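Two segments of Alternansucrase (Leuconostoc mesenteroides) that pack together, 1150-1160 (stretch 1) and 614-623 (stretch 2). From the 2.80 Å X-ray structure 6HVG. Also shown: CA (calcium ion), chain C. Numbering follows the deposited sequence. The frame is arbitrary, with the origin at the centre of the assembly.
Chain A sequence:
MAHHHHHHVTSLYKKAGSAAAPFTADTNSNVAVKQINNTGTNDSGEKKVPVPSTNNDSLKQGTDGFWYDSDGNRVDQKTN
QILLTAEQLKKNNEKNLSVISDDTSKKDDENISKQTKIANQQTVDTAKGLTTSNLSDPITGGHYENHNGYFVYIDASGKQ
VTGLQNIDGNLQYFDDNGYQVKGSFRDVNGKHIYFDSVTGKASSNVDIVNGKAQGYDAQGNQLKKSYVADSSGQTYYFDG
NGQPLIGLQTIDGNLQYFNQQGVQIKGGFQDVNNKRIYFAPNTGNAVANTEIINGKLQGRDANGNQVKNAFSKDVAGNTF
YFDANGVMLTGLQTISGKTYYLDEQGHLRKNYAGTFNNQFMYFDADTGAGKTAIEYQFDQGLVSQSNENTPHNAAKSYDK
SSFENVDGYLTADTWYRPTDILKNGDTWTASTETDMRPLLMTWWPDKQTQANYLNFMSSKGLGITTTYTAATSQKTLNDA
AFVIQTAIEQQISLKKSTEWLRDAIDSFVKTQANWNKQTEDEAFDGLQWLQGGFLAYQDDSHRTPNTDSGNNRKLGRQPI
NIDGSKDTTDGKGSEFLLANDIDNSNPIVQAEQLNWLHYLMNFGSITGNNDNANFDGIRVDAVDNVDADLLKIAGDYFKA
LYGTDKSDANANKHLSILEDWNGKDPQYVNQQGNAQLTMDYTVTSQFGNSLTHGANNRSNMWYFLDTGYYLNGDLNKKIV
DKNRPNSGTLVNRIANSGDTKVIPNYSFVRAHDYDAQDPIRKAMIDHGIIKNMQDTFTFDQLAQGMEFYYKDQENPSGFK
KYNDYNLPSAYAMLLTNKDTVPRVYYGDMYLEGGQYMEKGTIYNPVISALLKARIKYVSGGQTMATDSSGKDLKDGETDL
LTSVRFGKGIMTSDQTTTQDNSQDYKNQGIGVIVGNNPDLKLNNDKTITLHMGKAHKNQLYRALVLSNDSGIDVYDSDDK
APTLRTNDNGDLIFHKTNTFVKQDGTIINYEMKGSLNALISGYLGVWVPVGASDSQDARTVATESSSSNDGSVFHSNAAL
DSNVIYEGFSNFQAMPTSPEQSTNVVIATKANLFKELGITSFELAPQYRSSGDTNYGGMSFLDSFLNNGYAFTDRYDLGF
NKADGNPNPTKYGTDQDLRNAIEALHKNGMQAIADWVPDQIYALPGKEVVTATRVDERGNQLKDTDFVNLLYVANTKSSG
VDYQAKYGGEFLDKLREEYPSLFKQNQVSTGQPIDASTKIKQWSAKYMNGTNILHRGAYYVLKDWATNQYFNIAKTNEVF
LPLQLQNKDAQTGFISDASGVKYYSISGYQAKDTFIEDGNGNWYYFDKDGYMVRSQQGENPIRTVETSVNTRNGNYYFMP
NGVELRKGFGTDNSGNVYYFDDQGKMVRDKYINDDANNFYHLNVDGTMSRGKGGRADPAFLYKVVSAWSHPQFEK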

ATOM      1  N   MET A1150      20.615  -7.457  30.233  1.00 52.46           N
ATOM      2  CA  MET A1150      19.554  -7.097  29.292  1.00 50.99           C
ATOM      3  C   MET A1150      18.947  -8.348  28.686  1.00 49.00           C
ATOM      4  O   MET A1150      19.625  -9.352  28.504  1.00 50.43           O
ATOM      5  CB  MET A1150      20.110  -6.249  28.164  1.00 50.33           C
ATOM      6  CG  MET A1150      20.431  -4.830  28.574  1.00 51.27           C
ATOM      7  SD  MET A1150      21.087  -3.862  27.215  1.00 50.78           S
ATOM      8  CE  MET A1150      22.783  -4.418  27.229  1.00 53.45           C
ATOM      9  N   GLN A1151      17.659  -8.268  28.384  1.00 47.28           N
ATOM     10  CA  GLN A1151      16.946  -9.327  27.696  1.00 46.78           C
ATOM     11  C   GLN A1151      17.035  -9.188  26.185  1.00 43.77           C
ATOM     12  O   GLN A1151      17.304  -8.123  25.676  1.00 45.24           O
ATOM     13  CB  GLN A1151      15.476  -9.304  28.089  1.00 47.80           C
ATOM     14  CG  GLN A1151      15.161  -9.624  29.535  1.00 47.26           C
ATOM     15  CD  GLN A1151      13.689  -9.465  29.815  1.00 51.66           C
ATOM     16  OE1 GLN A1151      12.839  -9.703  28.939  1.00 59.09           O
ATOM     17  NE2 GLN A1151      13.364  -9.068  31.032  1.00 51.78           N
ATOM     18  N   ALA A1152      16.788 -10.278  25.476  1.00 42.85           N
ATOM     19  CA  ALA A1152      16.767 -10.263  24.011  1.00 43.06           C
ATOM     20  C   ALA A1152      15.381 -10.641  23.501  1.00 44.76           C
ATOM     21  O   ALA A1152      14.809 -11.693  23.868  1.00 45.15           O
ATOM     22  CB  ALA A1152      17.813 -11.217  23.440  1.00 42.11           C
ATOM     23  N   ILE A1153      14.840  -9.784  22.645  1.00 45.49           N
ATOM     24  CA  ILE A1153      13.508 -10.004  22.070  1.00 46.30           C
ATOM     25  C   ILE A1153      13.608 -10.598  20.677  1.00 43.75           C
ATOM     26  O   ILE A1153      14.304 -10.071  19.809  1.00 47.00           O
ATOM     27  CB  ILE A1153      12.682  -8.700  22.023  1.00 46.61           C
ATOM     28  CG1 ILE A1153      12.153  -8.360  23.406  1.00 47.80           C
ATOM     29  CG2 ILE A1153      11.502  -8.838  21.103  1.00 47.54           C
ATOM     30  CD1 ILE A1153      11.729  -6.914  23.524  1.00 50.97           C
ATOM     31  N   ALA A1154      12.888 -11.691  20.478  1.00 42.87           N
ATOM     32  CA  ALA A1154      12.773 -12.341  19.179  1.00 44.38           C
ATOM     33  C   ALA A1154      11.582 -11.784  18.427  1.00 43.02           C
ATOM     34  O   ALA A1154      10.508 -11.692  18.987  1.00 41.60           O
ATOM     35  CB  ALA A1154      12.583 -13.840  19.379  1.00 46.18           C
ATOM     36  N   ASP A1155      11.762 -11.424  17.162  1.00 46.56           N
ATOM     37  CA  ASP A1155      10.634 -10.996  16.324  1.00 46.63           C
ATOM     38  C   ASP A1155       9.905 -12.237  15.806  1.00 45.45           C
ATOM     39  O   ASP A1155      10.429 -12.971  14.984  1.00 46.10           O
ATOM     40  CB  ASP A1155      11.101 -10.112  15.153  1.00 48.20           C
ATOM     41  CG  ASP A1155      10.155  -8.944  14.884  1.00 51.30           C
ATOM     42  OD1 ASP A1155       8.941  -9.110  15.020  1.00 54.75           O
ATOM     43  OD2 ASP A1155      10.616  -7.848  14.539  1.00 57.65           O
ATOM     44  N   TRP A1156       8.706 -12.472  16.319  1.00 43.82           N
ATOM     45  CA  TRP A1156       7.878 -13.621  15.921  1.00 43.69           C
ATOM     46  C   TRP A1156       6.959 -13.187  14.769  1.00 44.14           C
ATOM     47  O   TRP A1156       6.074 -12.326  14.939  1.00 42.24           O
ATOM     48  CB  TRP A1156       7.052 -14.068  17.123  1.00 42.97           C
ATOM     49  CG  TRP A1156       6.445 -15.411  17.069  1.00 43.45           C
ATOM     50  CD1 TRP A1156       7.038 -16.557  16.645  1.00 44.83           C
ATOM     51  CD2 TRP A1156       5.128 -15.782  17.524  1.00 41.86           C
ATOM     52  NE1 TRP A1156       6.170 -17.622  16.790  1.00 45.27           N
ATOM     53  CE2 TRP A1156       4.995 -17.168  17.333  1.00 42.85           C
ATOM     54  CE3 TRP A1156       4.063 -15.081  18.084  1.00 40.73           C
ATOM     55  CZ2 TRP A1156       3.839 -17.868  17.687  1.00 42.85           C
ATOM     56  CZ3 TRP A1156       2.899 -15.786  18.437  1.00 40.93           C
ATOM     57  CH2 TRP A1156       2.802 -17.157  18.234  1.00 41.03           C
ATOM     58  N   VAL A1157       7.176 -13.793  13.603  1.00 43.65           N
ATOM     59  CA  VAL A1157       6.561 -13.354  12.350  1.00 41.77           C
ATOM     60  C   VAL A1157       5.710 -14.451  11.726  1.00 37.33           C
ATOM     61  O   VAL A1157       6.068 -15.007  10.721  1.00 40.77           O
ATOM     62  CB  VAL A1157       7.654 -12.881  11.364  1.00 41.46           C
ATOM     63  CG1 VAL A1157       7.034 -12.331  10.090  1.00 44.30           C
ATOM     64  CG2 VAL A1157       8.506 -11.811  12.020  1.00 40.38           C
ATOM     65  N   PRO A1158       4.555 -14.744  12.313  1.00 36.76           N
ATOM     66  CA  PRO A1158       3.724 -15.846  11.845  1.00 37.41           C
ATOM     67  C   PRO A1158       2.819 -15.587  10.632  1.00 38.49           C
ATOM     68  O   PRO A1158       2.263 -16.551  10.096  1.00 39.44           O
ATOM     69  CB  PRO A1158       2.862 -16.151  13.076  1.00 36.95           C
ATOM     70  CG  PRO A1158       2.708 -14.842  13.739  1.00 36.37           C
ATOM     71  CD  PRO A1158       4.022 -14.155  13.551  1.00 36.72           C
ATOM     72  N   ASP A1159       2.653 -14.333  10.201  1.00 40.77           N
ATOM     73  CA  ASP A1159       1.684 -14.013   9.146  1.00 41.93           C
ATOM     74  C   ASP A1159       2.047 -14.558   7.760  1.00 45.49           C
ATOM     75  O   ASP A1159       1.160 -14.991   7.024  1.00 52.62           O
ATOM     76  CB  ASP A1159       1.441 -12.516   9.041  1.00 41.06           C
ATOM     77  CG  ASP A1159       0.429 -12.159   7.943  1.00 42.08           C
ATOM     78  OD1 ASP A1159      -0.748 -12.539   8.030  1.00 45.19           O
ATOM     79  OD2 ASP A1159       0.832 -11.516   6.952  1.00 41.57           O
ATOM     80  N   GLN A1160       3.320 -14.526   7.371  1.00 44.62           N
ATOM     81  CA  GLN A1160       3.672 -14.904   6.000  1.00 44.86           C
ATOM     82  C   GLN A1160       5.059 -15.492   5.817  1.00 44.21           C
ATOM     83  O   GLN A1160       5.885 -15.476   6.723  1.00 49.76           O
ATOM     84  CB  GLN A1160       3.473 -13.710   5.026  1.00 45.62           C
ATOM     85  CG  GLN A1160       4.554 -12.641   5.040  1.00 47.84           C
ATOM     86  CD  GLN A1160       4.548 -11.774   6.290  1.00 51.03           C
ATOM     87  OE1 GLN A1160       3.481 -11.336   6.739  1.00 51.00           O
ATOM     88  NE2 GLN A1160       5.732 -11.498   6.844  1.00 49.37           N
TER
HETATM   89 CA    CA C2000      -2.715 -13.241   7.400  1.00 47.20          CA
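Stretch 2 614-623: NFDGIRVDAV

Stretch 2 lies alongside stretch 1 as a parallel neighbour in a β-sheet, although more than 500 residues separate them in sequence. Its central residues, Gly617 to Val620, form a strand that runs in the same direction as strand 1151-1156; the two axes approach to 4.3 Å and cross at -33°, and the segments flanking residues 617-620 are loop or turn. The register is regular: Ile1153 pairs with Gly617, Ala1154 with Ile618, Asp1155 with Arg619 and Trp1156 with Val620, with CA-CA separations of 4.8, 4.7, 4.9 and 5.1 Å.

As expected for parallel strands, alternate residues of stretch 1 bond through both N and O to residues of stretch 2. Ala1154 N donates to Gly617 O (3.0 Å), and Ala1154 O accepts from Arg619 N (2.9 Å); two residues on, Trp1156 N donates to Arg619 O (2.8 Å) and Trp1156 O accepts from Asp621 N (2.9 Å). The ladder thus continues one residue past the strand of stretch 2. At its other end Ala1152 O receives Asp616 N at 2.8 Å and, more weakly, Gly617 N at 3.3 Å. Here a side chain replaces a backbone acceptor: CB of Asp616 points toward stretch 1, and its OD2 accepts from Ala1152 N at 2.7 Å.

On one face of the sheet, apolar groups gather around Ala1154 and Trp1156. The small Ala1154 side chain lies over the ring of Phe615, its CB 3.7 Å from the ring centroid and 18° off the normal, a CH-π contact. Ala1152 CB adds an approach of 3.9 Å to Phe615 CD1. Further along, CE3 of Trp1156 lies 4.0 Å from both Ile618 CD1 and Val620 CG2, the latter at the edge of the indole.

The opposite face carries Ile1153, Asp1155 and Arg619. Ile1153 CG2 packs 4.0 Å from Arg619 CB, while the extended arginine, with chi1 to chi3 all t, brings its NH1 to 2.7 Å from Asp1155 OD1 in a salt bridge. The same NH1 also bridges to Asp621 OD1 at 3.2 Å, so one buried nitrogen serves carboxylates from both stretches.

Beyond the strands, water 1 joins the two chain segments, accepting from Asp1159 N (3.0 Å) and donating to Asp621 O (2.7 Å) and Asp621 OD2 (2.9 Å). Asp1159 CB reaches Ala622 CB at 4.2 Å, while its OD1 binds the calcium ion at 2.2 Å.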

ATOM      1  N   ASN A 614      19.788 -17.678  24.685  1.00 46.26           N
ATOM      2  CA  ASN A 614      18.361 -17.852  24.373  1.00 46.03           C
ATOM      3  C   ASN A 614      17.566 -16.556  24.433  1.00 46.98           C
ATOM      4  O   ASN A 614      17.782 -15.741  25.307  1.00 52.39           O
ATOM      5  CB  ASN A 614      17.713 -18.831  25.356  1.00 46.09           C
ATOM      6  CG  ASN A 614      18.135 -20.265  25.130  1.00 48.61           C
ATOM      7  OD1 ASN A 614      18.696 -20.608  24.095  1.00 53.90           O
ATOM      8  ND2 ASN A 614      17.851 -21.115  26.093  1.00 48.29           N
ATOM      9  N   PHE A 615      16.639 -16.355  23.507  1.00 47.80           N
ATOM     10  CA  PHE A 615      15.777 -15.163  23.532  1.00 47.42           C
ATOM     11  C   PHE A 615      14.908 -15.213  24.792  1.00 46.79           C
ATOM     12  O   PHE A 615      14.552 -16.291  25.251  1.00 46.40           O
ATOM     13  CB  PHE A 615      14.887 -15.100  22.270  1.00 44.76           C
ATOM     14  CG  PHE A 615      15.598 -14.642  21.010  1.00 43.07           C
ATOM     15  CD1 PHE A 615      15.885 -13.291  20.799  1.00 43.04           C
ATOM     16  CD2 PHE A 615      15.920 -15.540  20.017  1.00 42.00           C
ATOM     17  CE1 PHE A 615      16.509 -12.866  19.646  1.00 41.10           C
ATOM     18  CE2 PHE A 615      16.533 -15.122  18.855  1.00 42.79           C
ATOM     19  CZ  PHE A 615      16.837 -13.780  18.672  1.00 43.67           C
ATOM     20  N   ASP A 616      14.548 -14.053  25.325  1.00 47.35           N
ATOM     21  CA  ASP A 616      13.776 -13.980  26.584  1.00 49.31           C
ATOM     22  C   ASP A 616      12.323 -13.618  26.395  1.00 49.48           C
ATOM     23  O   ASP A 616      11.484 -14.027  27.181  1.00 49.38           O
ATOM     24  CB  ASP A 616      14.379 -12.943  27.539  1.00 51.12           C
ATOM     25  CG  ASP A 616      15.859 -13.165  27.774  1.00 50.76           C
ATOM     26  OD1 ASP A 616      16.229 -14.047  28.591  1.00 51.09           O
ATOM     27  OD2 ASP A 616      16.636 -12.484  27.092  1.00 50.66           O
ATOM     28  N   GLY A 617      12.039 -12.795  25.391  1.00 49.59           N
ATOM     29  CA  GLY A 617      10.682 -12.371  25.111  1.00 48.77           C
ATOM     30  C   GLY A 617      10.455 -12.305  23.627  1.00 48.52           C
ATOM     31  O   GLY A 617      11.368 -12.551  22.857  1.00 47.48           O
ATOM     32  N   ILE A 618       9.251 -11.932  23.217  1.00 48.25           N
ATOM     33  CA  ILE A 618       8.932 -11.818  21.790  1.00 49.12           C
ATOM     34  C   ILE A 618       8.217 -10.520  21.445  1.00 45.97           C
ATOM     35  O   ILE A 618       7.603  -9.904  22.285  1.00 43.46           O
ATOM     36  CB  ILE A 618       8.033 -12.984  21.329  1.00 48.98           C
ATOM     37  CG1 ILE A 618       6.746 -12.996  22.142  1.00 50.11           C
ATOM     38  CG2 ILE A 618       8.759 -14.324  21.463  1.00 51.76           C
ATOM     39  CD1 ILE A 618       5.684 -13.946  21.616  1.00 51.53           C
ATOM     40  N   ARG A 619       8.311 -10.150  20.178  1.00 44.80           N
ATOM     41  CA  ARG A 619       7.424  -9.188  19.565  1.00 43.16           C
ATOM     42  C   ARG A 619       6.545  -9.964  18.588  1.00 40.14           C
ATOM     43  O   ARG A 619       7.049 -10.760  17.800  1.00 37.29           O
ATOM     44  CB  ARG A 619       8.244  -8.167  18.808  1.00 45.02           C
ATOM     45  CG  ARG A 619       7.440  -7.230  17.912  1.00 46.55           C
ATOM     46  CD  ARG A 619       8.378  -6.384  17.048  1.00 48.81           C
ATOM     47  NE  ARG A 619       7.680  -5.495  16.109  1.00 50.80           N
ATOM     48  CZ  ARG A 619       7.161  -5.859  14.936  1.00 50.23           C
ATOM     49  NH1 ARG A 619       7.262  -7.106  14.515  1.00 51.08           N
ATOM     50  NH2 ARG A 619       6.531  -4.958  14.185  1.00 50.78           N
ATOM     51  N   VAL A 620       5.242  -9.749  18.654  1.00 39.13           N
ATOM     52  CA  VAL A 620       4.314 -10.400  17.743  1.00 39.82           C
ATOM     53  C   VAL A 620       4.067  -9.456  16.584  1.00 38.89           C
ATOM     54  O   VAL A 620       3.407  -8.422  16.743  1.00 35.73           O
ATOM     55  CB  VAL A 620       2.982 -10.769  18.450  1.00 41.25           C
ATOM     56  CG1 VAL A 620       2.086 -11.593  17.534  1.00 40.14           C
ATOM     57  CG2 VAL A 620       3.254 -11.545  19.736  1.00 40.39           C
ATOM     58  N   ASP A 621       4.617  -9.812  15.426  1.00 40.72           N
ATOM     59  CA  ASP A 621       4.476  -9.023  14.195  1.00 42.52           C
ATOM     60  C   ASP A 621       3.064  -9.185  13.628  1.00 41.44           C
ATOM     61  O   ASP A 621       2.533 -10.287  13.590  1.00 44.44           O
ATOM     62  CB  ASP A 621       5.512  -9.503  13.171  1.00 45.58           C
ATOM     63  CG  ASP A 621       5.411  -8.789  11.818  1.00 49.97           C
ATOM     64  OD1 ASP A 621       5.792  -7.584  11.714  1.00 51.58           O
ATOM     65  OD2 ASP A 621       4.970  -9.466  10.839  1.00 54.45           O
ATOM     66  N   ALA A 622       2.461  -8.081  13.204  1.00 42.10           N
ATOM     67  CA  ALA A 622       1.259  -8.081  12.366  1.00 41.22           C
ATOM     68  C   ALA A 622       0.073  -8.736  13.043  1.00 40.48           C
ATOM     69  O   ALA A 622      -0.579  -9.606  12.471  1.00 39.76           O
ATOM     70  CB  ALA A 622       1.558  -8.778  11.041  1.00 42.71           C
ATOM     71  N   VAL A 623      -0.197  -8.317  14.270  1.00 40.17           N
ATOM     72  CA  VAL A 623      -1.238  -8.923  15.095  1.00 40.60           C
ATOM     73  C   VAL A 623      -2.609  -8.914  14.418  1.00 40.23           C
ATOM     74  O   VAL A 623      -3.335  -9.902  14.458  1.00 40.75           O
ATOM     75  CB  VAL A 623      -1.321  -8.197  16.455  1.00 44.50           C
ATOM     76  CG1 VAL A 623      -2.554  -8.607  17.263  1.00 47.30           C
ATOM     77  CG2 VAL A 623      -0.062  -8.471  17.267  1.00 45.94           C
TER
HETATM   78  O   HOH W   1       3.463 -11.840  11.647  1.00 42.42           O
HETATM   79  O   HOH W   2      -1.525 -15.069   8.328  1.00 40.78           O